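PDB 4GLJ: RsfP from Uncultured bacterium, which probably catalyses the phosphorolysis of methylthioadenosine to adenine and methylthioribose 1-phosphate, and binds the dye rhodamine B. Local coordinates for residues A204-T216 and Q264-A276. Residues are numbered along the deposited sequence; the frame is centred on the assembly and turned at random.
With RHB (N-[9-(2-carboxyphenyl)-6-(diethylamino)-3H-xanthen-3-ylidene]-N-ethylethanaminium), chain B.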
loop_
_atom_site.group_PDB
_atom_site.type_symbol
_atom_site.label_atom_id
_atom_site.label_comp_id
_atom_site.label_asym_id
_atom_site.label_seq_id
_atom_site.Cartn_x
_atom_site.Cartn_y
_atom_site.Cartn_z
ATOM N N ALA A 204 5.085 -4.650 -15.334
ATOM C CA ALA A 204 4.881 -3.649 -16.418
ATOM C C ALA A 204 5.753 -2.380 -16.229
ATOM O O ALA A 204 6.242 -1.790 -17.224
ATOM C CB ALA A 204 3.402 -3.243 -16.594
ATOM N N LYS A 205 5.874 -1.912 -14.972
ATOM C CA LYS A 205 6.716 -0.739 -14.647
ATOM C C LYS A 205 8.211 -1.035 -15.003
ATOM O O LYS A 205 8.926 -0.176 -15.533
ATOM C CB LYS A 205 6.583 -0.421 -13.119
ATOM C CG LYS A 205 5.211 0.208 -12.791
ATOM C CD LYS A 205 5.111 0.451 -11.270
ATOM C CE LYS A 205 3.850 1.330 -11.083
ATOM N NZ LYS A 205 3.421 1.445 -9.627
ATOM N N LEU A 206 8.697 -2.152 -14.549
ATOM C CA LEU A 206 10.084 -2.553 -14.749
ATOM C C LEU A 206 10.405 -2.723 -16.251
ATOM O O LEU A 206 11.464 -2.293 -16.716
ATOM C CB LEU A 206 10.388 -3.846 -13.952
ATOM C CG LEU A 206 10.263 -3.567 -12.411
ATOM C CD1 LEU A 206 10.214 -4.877 -11.604
ATOM C CD2 LEU A 206 11.417 -2.676 -11.895
ATOM N N ALA A 207 9.490 -3.330 -16.990
ATOM C CA ALA A 207 9.657 -3.518 -18.448
ATOM C C ALA A 207 9.754 -2.123 -19.074
ATOM O O ALA A 207 10.603 -1.881 -19.971
ATOM C CB ALA A 207 8.441 -4.297 -19.022
ATOM N N ARG A 208 8.914 -1.173 -18.629
ATOM C CA ARG A 208 8.966 0.179 -19.193
ATOM C C ARG A 208 10.323 0.845 -18.890
ATOM O O ARG A 208 10.943 1.463 -19.772
ATOM C CB ARG A 208 7.818 1.030 -18.644
ATOM C CG ARG A 208 7.673 2.418 -19.259
ATOM C CD ARG A 208 7.519 2.496 -20.800
ATOM N NE ARG A 208 6.419 1.621 -21.249
ATOM C CZ ARG A 208 5.150 2.029 -21.351
ATOM N NH1 ARG A 208 4.837 3.320 -21.078
ATOM N NH2 ARG A 208 4.208 1.215 -21.832
ATOM N N GLU A 209 10.793 0.717 -17.643
ATOM C CA GLU A 209 12.102 1.288 -17.280
ATOM C C GLU A 209 13.233 0.652 -18.056
ATOM O O GLU A 209 14.305 1.288 -18.238
ATOM C CB GLU A 209 12.407 1.091 -15.790
ATOM C CG GLU A 209 11.505 1.964 -14.909
ATOM C CD GLU A 209 11.864 1.870 -13.444
ATOM O OE1 GLU A 209 12.610 0.904 -13.081
ATOM O OE2 GLU A 209 11.378 2.751 -12.651
ATOM N N ALA A 210 13.035 -0.613 -18.429
ATOM C CA ALA A 210 14.027 -1.331 -19.209
ATOM C C ALA A 210 13.878 -1.090 -20.700
ATOM O O ALA A 210 14.524 -1.775 -21.503
ATOM C CB ALA A 210 13.954 -2.813 -18.937
ATOM N N SER A 211 13.032 -0.129 -21.073
ATOM C CA SER A 211 12.750 0.209 -22.492
ATOM C C SER A 211 12.274 -1.014 -23.323
ATOM O O SER A 211 12.630 -1.150 -24.490
ATOM C CB SER A 211 14.008 0.860 -23.117
ATOM O OG SER A 211 14.337 2.075 -22.428
ATOM N N ILE A 212 11.457 -1.885 -22.737
ATOM C CA ILE A 212 10.935 -3.063 -23.437
ATOM C C ILE A 212 9.427 -2.936 -23.585
ATOM O O ILE A 212 8.740 -2.642 -22.607
ATOM C CB ILE A 212 11.220 -4.355 -22.656
ATOM C CG1 ILE A 212 12.709 -4.567 -22.424
ATOM C CG2 ILE A 212 10.575 -5.575 -23.341
ATOM C CD1 ILE A 212 13.079 -5.701 -21.430
ATOM N N ALA A 213 8.906 -3.166 -24.779
ATOM C CA ALA A 213 7.502 -3.057 -25.037
ATOM C C ALA A 213 6.847 -4.237 -24.384
ATOM O O ALA A 213 7.332 -5.348 -24.459
ATOM C CB ALA A 213 7.232 -3.029 -26.568
ATOM N N TYR A 214 5.742 -3.994 -23.697
ATOM C CA TYR A 214 5.205 -4.996 -22.802
ATOM C C TYR A 214 3.710 -4.889 -22.898
ATOM O O TYR A 214 3.128 -3.791 -22.780
ATOM C CB TYR A 214 5.640 -4.742 -21.353
ATOM C CG TYR A 214 5.029 -5.662 -20.271
ATOM C CD1 TYR A 214 3.717 -5.403 -19.776
ATOM C CD2 TYR A 214 5.771 -6.677 -19.714
ATOM C CE1 TYR A 214 3.136 -6.207 -18.809
ATOM C CE2 TYR A 214 5.227 -7.519 -18.737
ATOM C CZ TYR A 214 3.908 -7.262 -18.277
ATOM O OH TYR A 214 3.394 -8.050 -17.242
ATOM N N ALA A 215 3.066 -6.039 -23.140
ATOM C CA ALA A 215 1.594 -6.102 -23.089
ATOM C C ALA A 215 1.134 -7.437 -22.504
ATOM O O ALA A 215 1.923 -8.385 -22.358
ATOM C CB ALA A 215 0.924 -5.801 -24.445
ATOM N N THR A 216 -0.157 -7.533 -22.190
ATOM C CA THR A 216 -0.632 -8.686 -21.379
ATOM C C THR A 216 -1.722 -9.422 -22.172
ATOM O O THR A 216 -2.601 -8.795 -22.733
ATOM C CB THR A 216 -1.214 -8.183 -20.039
ATOM O OG1 THR A 216 -0.103 -7.648 -19.248
ATOM C CG2 THR A 216 -1.834 -9.358 -19.236
ATOM N N GLN A 264 7.399 -6.025 -36.449
ATOM C CA GLN A 264 8.422 -5.247 -35.734
ATOM C C GLN A 264 7.949 -3.807 -35.383
ATOM O O GLN A 264 8.626 -2.837 -35.654
ATOM C CB GLN A 264 9.699 -5.261 -36.620
ATOM C CG GLN A 264 10.989 -5.664 -35.908
ATOM C CD GLN A 264 11.044 -7.121 -35.547
ATOM O OE1 GLN A 264 10.310 -7.589 -34.661
ATOM N NE2 GLN A 264 11.915 -7.863 -36.222
ATOM N N PRO A 265 6.764 -3.667 -34.780
ATOM C CA PRO A 265 6.187 -2.355 -34.530
ATOM C C PRO A 265 7.094 -1.487 -33.672
ATOM O O PRO A 265 7.881 -1.978 -32.865
ATOM C CB PRO A 265 4.863 -2.674 -33.804
ATOM C CG PRO A 265 5.100 -4.004 -33.189
ATOM C CD PRO A 265 5.948 -4.753 -34.191
ATOM N N LYS A 266 7.029 -0.195 -33.917
ATOM C CA LYS A 266 7.812 0.760 -33.172
ATOM C C LYS A 266 7.038 0.906 -31.862
ATOM O O LYS A 266 5.793 0.921 -31.853
ATOM C CB LYS A 266 7.842 2.078 -33.951
ATOM C CG LYS A 266 9.229 2.613 -34.251
ATOM C CD LYS A 266 9.158 3.668 -35.357
ATOM C CE LYS A 266 9.882 4.957 -34.961
ATOM N NZ LYS A 266 9.430 5.419 -33.599
ATOM N N SER A 267 7.749 0.940 -30.745
ATOM C CA SER A 267 7.078 1.132 -29.476
ATOM C C SER A 267 7.598 2.400 -28.772
ATOM O O SER A 267 8.801 2.651 -28.713
ATOM C CB SER A 267 7.293 -0.101 -28.573
ATOM O OG SER A 267 6.585 0.075 -27.331
ATOM N N ILE A 268 6.692 3.175 -28.187
ATOM C CA ILE A 268 7.126 4.257 -27.342
ATOM C C ILE A 268 7.984 3.738 -26.168
ATOM O O ILE A 268 8.843 4.470 -25.697
ATOM C CB ILE A 268 5.992 5.245 -26.938
ATOM C CG1 ILE A 268 4.816 4.594 -26.156
ATOM C CG2 ILE A 268 5.393 5.931 -28.186
ATOM C CD1 ILE A 268 4.922 3.197 -25.544
ATOM N N ALA A 269 7.834 2.458 -25.771
ATOM C CA ALA A 269 8.648 1.908 -24.654
ATOM C C ALA A 269 10.141 1.938 -24.989
ATOM O O ALA A 269 10.994 2.021 -24.081
ATOM C CB ALA A 269 8.214 0.494 -24.255
ATOM N N HIS A 270 10.444 1.873 -26.265
ATOM C CA HIS A 270 11.788 1.734 -26.738
ATOM C C HIS A 270 12.679 2.892 -26.420
ATOM O O HIS A 270 13.879 2.739 -26.355
ATOM C CB HIS A 270 11.807 1.336 -28.200
ATOM C CG HIS A 270 11.270 -0.044 -28.455
ATOM N ND1 HIS A 270 10.726 -0.392 -29.594
ATOM C CD2 HIS A 270 11.208 -1.156 -27.646
ATOM C CE1 HIS A 270 10.338 -1.652 -29.531
ATOM N NE2 HIS A 270 10.637 -2.115 -28.340
ATOM N N THR A 271 12.107 4.062 -26.224
ATOM C CA THR A 271 12.843 5.222 -25.837
ATOM C C THR A 271 12.371 5.766 -24.484
ATOM O O THR A 271 12.630 6.938 -24.196
ATOM C CB THR A 271 12.685 6.317 -26.925
ATOM O OG1 THR A 271 11.302 6.428 -27.278
ATOM C CG2 THR A 271 13.465 5.951 -28.254
ATOM N N ALA A 272 11.702 4.930 -23.649
ATOM C CA ALA A 272 11.098 5.442 -22.409
ATOM C C ALA A 272 12.107 6.015 -21.409
ATOM O O ALA A 272 11.777 6.932 -20.701
ATOM C CB ALA A 272 10.266 4.365 -21.702
ATOM N N LEU A 273 13.321 5.476 -21.363
ATOM C CA LEU A 273 14.285 5.946 -20.410
ATOM C C LEU A 273 14.928 7.265 -20.733
ATOM O O LEU A 273 15.193 8.050 -19.831
ATOM C CB LEU A 273 15.253 4.841 -19.990
ATOM C CG LEU A 273 15.973 5.152 -18.693
ATOM C CD1 LEU A 273 14.926 5.317 -17.573
ATOM C CD2 LEU A 273 16.926 4.002 -18.374
ATOM N N THR A 274 15.048 7.594 -22.017
ATOM C CA THR A 274 15.824 8.761 -22.450
ATOM C C THR A 274 15.350 10.152 -22.023
ATOM O O THR A 274 16.182 10.955 -21.649
ATOM C CB THR A 274 16.084 8.739 -23.971
ATOM O OG1 THR A 274 14.887 9.116 -24.641
ATOM C CG2 THR A 274 16.488 7.324 -24.401
ATOM N N GLN A 275 14.057 10.477 -22.034
ATOM C CA GLN A 275 13.673 11.754 -21.361
ATOM C C GLN A 275 13.191 11.629 -19.872
ATOM O O GLN A 275 12.873 12.632 -19.228
ATOM C CB GLN A 275 12.734 12.632 -22.231
ATOM C CG GLN A 275 11.536 11.905 -22.824
ATOM C CD GLN A 275 11.798 10.419 -23.125
ATOM O OE1 GLN A 275 11.754 9.572 -22.229
ATOM N NE2 GLN A 275 12.063 10.103 -24.393
ATOM N N ALA A 276 13.166 10.399 -19.345
ATOM C CA ALA A 276 12.795 10.144 -17.966
ATOM C C ALA A 276 13.965 10.114 -17.008
ATOM O O ALA A 276 13.770 10.313 -15.809
ATOM C CB ALA A 276 12.063 8.826 -17.900
HETATM O O2 RHB B . 14.523 15.360 -15.272
HETATM C C26 RHB B . 13.861 14.934 -16.237
HETATM C C19 RHB B . 12.401 14.648 -16.095
HETATM C C14 RHB B . 11.592 14.980 -15.010
HETATM C C15 RHB B . 10.246 14.646 -15.071
HETATM C C16 RHB B . 9.688 13.995 -16.154
HETATM C C17 RHB B . 10.491 13.660 -17.216
HETATM C C18 RHB B . 11.835 14.000 -17.175
HETATM C C9 RHB B . 11.979 15.683 -13.745
HETATM C C8 RHB B . 11.077 15.479 -12.572
HETATM C C13 RHB B . 9.950 14.672 -12.642
HETATM C C12 RHB B . 9.107 14.477 -11.544
HETATM C C11 RHB B . 9.401 15.070 -10.337
HETATM N N1 RHB B . 8.542 14.942 -9.222
HETATM C C35 RHB B . 7.200 15.081 -9.820
HETATM C C36 RHB B . 7.289 16.234 -10.807
HETATM C C22 RHB B . 8.642 13.764 -8.313
HETATM C C23 RHB B . 9.630 14.057 -7.173
HETATM C C10 RHB B . 10.513 15.900 -10.291
HETATM C C7 RHB B . 11.353 16.092 -11.381
HETATM O O1 RHB B . 12.455 16.900 -11.264
HETATM C C1 RHB B . 13.329 17.154 -12.287
HETATM C C2 RHB B . 13.155 16.588 -13.543
HETATM C C6 RHB B . 14.405 17.990 -12.032
HETATM C C5 RHB B . 15.329 18.281 -13.017
HETATM C C4 RHB B . 15.173 17.722 -14.279
HETATM C C3 RHB B . 14.089 16.880 -14.543
HETATM N N2 RHB B . 16.394 19.150 -12.714
HETATM C C24 RHB B . 17.325 18.569 -11.726
HETATM C C25 RHB B . 18.013 19.700 -10.989
HETATM C C33 RHB B . 17.095 19.562 -13.947
HETATM C C34 RHB B . 17.759 20.904 -13.704
HETATM O O3 RHB B . 14.372 14.767 -17.360
HETATM O O HOH W 1 15.157 4.344 -23.468
#
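Ile268 lays its CD1 over one face of the Arg208 guanidinium, offset toward the rim. Ser211 O lies at the edge of the His270 ring, in its plane, 3.5 Å from CD2 and without a hydrogen bond, while Ser267 CB covers one ring face; His270 NE2 bonds to Arg91 O, just before strand 92-101. Arg208 suits its place because a long aliphatic chain can cross the small methyls before ending in charge. With CG anti to the backbone N (chi1 -174°) and bends at the next two torsions, its CD comes to 3.4 Å from Ala272 CB. Its NE lies 3.7 Å from Ala269 CB, and NH2 continues to Asp141 O. An alanine in place of Arg208 would probably leave the methyls of Ala269 and Ala272 less covered and take one donor from Asp141 O. A methyl suits position 269, because Ala269 CB lies between Arg208 NE and Ala213 CA, 3.7 Å from the latter. Ser211, with positive phi, is the C-prime residue of a Schellman motif ending helix 200-209, and its CA makes a CA-H...O contact of 3.0 Å with Ala269 O. Ser267 OG accepts from Ala269 N in an ST turn. No direct hydrogen bond joins the segments: they meet mainly through apolar and CH...O contacts, with one water bridging Ser211 OG and Leu273 N, while Arg208 and His270 direct their polar ends to neighbouring parts of the fold.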